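Side-chain contact in putative HTH-type transcriptional regulator PH0061 (PDB 2DBB), which probably binds specific DNA sequences as an AsnC-family transcriptional regulator with a helix-turn-helix domain: residues B[24-29]-B[42-47]. Numbering follows the deposited sequence.
Sequences LTYREL and RRIDKL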
loop_
_atom_site.group_PDB
_atom_site.type_symbol
_atom_site.label_atom_id
_atom_site.label_comp_id
_atom_site.label_asym_id
_atom_site.label_seq_id
_atom_site.Cartn_x
_atom_site.Cartn_y
_atom_site.Cartn_z
ATOM N N LEU B 24 7.057 9.091 15.807
ATOM C CA LEU B 24 7.049 10.302 16.617
ATOM C C LEU B 24 6.496 9.985 18.009
ATOM O O LEU B 24 5.444 9.366 18.136
ATOM C CB LEU B 24 6.193 11.377 15.941
ATOM C CG LEU B 24 6.810 11.982 14.678
ATOM C CD1 LEU B 24 5.756 12.749 13.898
ATOM C CD2 LEU B 24 7.968 12.886 15.068
ATOM N N THR B 25 7.215 10.397 19.048
ATOM C CA THR B 25 6.782 10.156 20.424
ATOM C C THR B 25 5.565 11.027 20.727
ATOM O O THR B 25 5.343 12.033 20.046
ATOM C CB THR B 25 7.891 10.519 21.438
ATOM O OG1 THR B 25 8.127 11.935 21.401
ATOM C CG2 THR B 25 9.185 9.790 21.098
ATOM N N TYR B 26 4.784 10.645 21.740
ATOM C CA TYR B 26 3.599 11.415 22.112
ATOM C C TYR B 26 3.977 12.861 22.440
ATOM O O TYR B 26 3.213 13.794 22.193
ATOM C CB TYR B 26 2.897 10.785 23.325
ATOM C CG TYR B 26 2.361 9.390 23.081
ATOM C CD1 TYR B 26 2.072 8.951 21.791
ATOM C CD2 TYR B 26 2.123 8.515 24.141
ATOM C CE1 TYR B 26 1.564 7.682 21.554
ATOM C CE2 TYR B 26 1.605 7.230 23.914
ATOM C CZ TYR B 26 1.331 6.826 22.614
ATOM O OH TYR B 26 0.831 5.571 22.356
ATOM N N ARG B 27 5.166 13.033 23.004
ATOM C CA ARG B 27 5.665 14.352 23.364
ATOM C C ARG B 27 5.853 15.204 22.097
ATOM O O ARG B 27 5.370 16.335 22.035
ATOM C CB ARG B 27 6.981 14.193 24.145
ATOM C CG ARG B 27 7.687 15.489 24.484
ATOM C CD ARG B 27 8.799 15.282 25.528
ATOM N NE ARG B 27 8.269 15.057 26.876
ATOM C CZ ARG B 27 7.952 13.866 27.377
ATOM N NH1 ARG B 27 8.112 12.765 26.647
ATOM N NH2 ARG B 27 7.468 13.774 28.611
ATOM N N GLU B 28 6.533 14.661 21.092
ATOM C CA GLU B 28 6.740 15.383 19.838
ATOM C C GLU B 28 5.386 15.703 19.192
ATOM O O GLU B 28 5.170 16.803 18.682
ATOM C CB GLU B 28 7.577 14.546 18.861
ATOM C CG GLU B 28 9.052 14.410 19.214
ATOM C CD GLU B 28 9.782 13.468 18.266
ATOM O OE1 GLU B 28 9.507 12.246 18.305
ATOM O OE2 GLU B 28 10.621 13.947 17.472
ATOM N N LEU B 29 4.476 14.734 19.205
ATOM C CA LEU B 29 3.150 14.945 18.627
ATOM C C LEU B 29 2.425 16.060 19.380
ATOM O O LEU B 29 1.817 16.942 18.770
ATOM C CB LEU B 29 2.327 13.654 18.694
ATOM C CG LEU B 29 2.830 12.500 17.822
ATOM C CD1 LEU B 29 2.092 11.226 18.181
ATOM C CD2 LEU B 29 2.626 12.852 16.355
ATOM N N ARG B 42 -4.222 9.421 24.799
ATOM C CA ARG B 42 -5.614 9.001 24.763
ATOM C C ARG B 42 -6.171 8.978 23.342
ATOM O O ARG B 42 -6.876 8.041 22.966
ATOM C CB ARG B 42 -6.471 9.912 25.643
ATOM C CG ARG B 42 -6.632 9.416 27.082
ATOM C CD ARG B 42 -6.188 10.458 28.099
ATOM N NE ARG B 42 -6.769 11.769 27.827
ATOM C CZ ARG B 42 -6.462 12.881 28.492
ATOM N NH1 ARG B 42 -5.579 12.844 29.481
ATOM N NH2 ARG B 42 -7.030 14.033 28.157
ATOM N N ARG B 43 -5.857 10.003 22.552
ATOM C CA ARG B 43 -6.345 10.068 21.178
ATOM C C ARG B 43 -5.845 8.891 20.342
ATOM O O ARG B 43 -6.629 8.220 19.678
ATOM C CB ARG B 43 -5.931 11.388 20.533
ATOM C CG ARG B 43 -6.733 12.577 21.040
ATOM C CD ARG B 43 -6.243 13.891 20.457
ATOM N NE ARG B 43 -7.197 14.972 20.687
ATOM C CZ ARG B 43 -8.400 15.048 20.121
ATOM N NH1 ARG B 43 -8.805 14.104 19.278
ATOM N NH2 ARG B 43 -9.200 16.069 20.396
ATOM N N ILE B 44 -4.542 8.638 20.382
ATOM C CA ILE B 44 -3.969 7.532 19.626
ATOM C C ILE B 44 -4.545 6.209 20.097
ATOM O O ILE B 44 -4.807 5.314 19.295
ATOM C CB ILE B 44 -2.441 7.488 19.770
ATOM C CG1 ILE B 44 -1.827 8.642 18.981
ATOM C CG2 ILE B 44 -1.896 6.142 19.287
ATOM C CD1 ILE B 44 -0.321 8.673 19.030
ATOM N N ASP B 45 -4.758 6.091 21.399
ATOM C CA ASP B 45 -5.300 4.863 21.955
ATOM C C ASP B 45 -6.715 4.611 21.444
ATOM O O ASP B 45 -7.071 3.482 21.113
ATOM C CB ASP B 45 -5.297 4.933 23.477
ATOM C CG ASP B 45 -5.068 3.584 24.109
ATOM O OD1 ASP B 45 -6.055 2.911 24.478
ATOM O OD2 ASP B 45 -3.887 3.191 24.215
ATOM N N LYS B 46 -7.516 5.666 21.369
ATOM C CA LYS B 46 -8.881 5.534 20.883
ATOM C C LYS B 46 -8.863 5.160 19.401
ATOM O O LYS B 46 -9.628 4.307 18.957
ATOM C CB LYS B 46 -9.643 6.847 21.083
ATOM C CG LYS B 46 -11.145 6.730 20.883
ATOM C CD LYS B 46 -11.747 5.703 21.844
ATOM C CE LYS B 46 -13.265 5.661 21.734
ATOM N NZ LYS B 46 -13.869 4.664 22.663
ATOM N N LEU B 47 -7.980 5.799 18.640
ATOM C CA LEU B 47 -7.873 5.517 17.215
ATOM C C LEU B 47 -7.552 4.045 16.981
ATOM O O LEU B 47 -8.098 3.424 16.071
ATOM C CB LEU B 47 -6.798 6.403 16.573
ATOM C CG LEU B 47 -7.083 7.911 16.582
ATOM C CD1 LEU B 47 -5.944 8.652 15.901
ATOM C CD2 LEU B 47 -8.395 8.197 15.870
#
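Ile44 meets Tyr26 and Leu29 through one methyl group: CD1 of Ile44 lies 3.3 Å from CE1 of Tyr26 and 3.6 Å from CD1 of Leu29. The methyl comes to the ring obliquely, on its CD1–CE1 side, with Tyr26 CD1 3.7 Å from Ile44 CD1. With Leu29 the geometry differs, the two side chains crossing at about a right angle. Ile44 has CG1 anti to its carbonyl carbon (chi1 -72°) and the chain beyond it fully extended, which carries CD1 out from helix 37-49 to the partner helix. This apolar junction is the tight part, with Ile44 and Leu29 both buried. It joins the two helices of the predicted helix-turn-helix motif, 26-32 and 37-49, within the winged-helix DNA-binding domain; in such motifs the second helix is typically the one that reads DNA. The backbones stay well apart, with CA of Tyr26 and CA of Ile44 separated by 8.9 Å, so side chains alone bridge the gap. Tyr26 also packs on Arg37, Ile40 and Ala41 of helix 37-49 and on Arg23 of the second subunit. Packing slackens at the phenol end, where Tyr26 OH comes no closer to Ile44 than 4.1 Å, at CG2, and the tyrosine is partly exposed. At the exposed start of helix 26-32, Thr25 and Glu28 form a capping box. Glu28 N donates to Thr25 OG1 over 3.2 Å, and the bond is nearly straight at 168°. In return Thr25 N donates to Glu28 OE1 over 3.0 Å. It meets the carboxylate on its anti side, 17° out of the plane. This reciprocal pair ties down the first turn, on which Tyr26 sits.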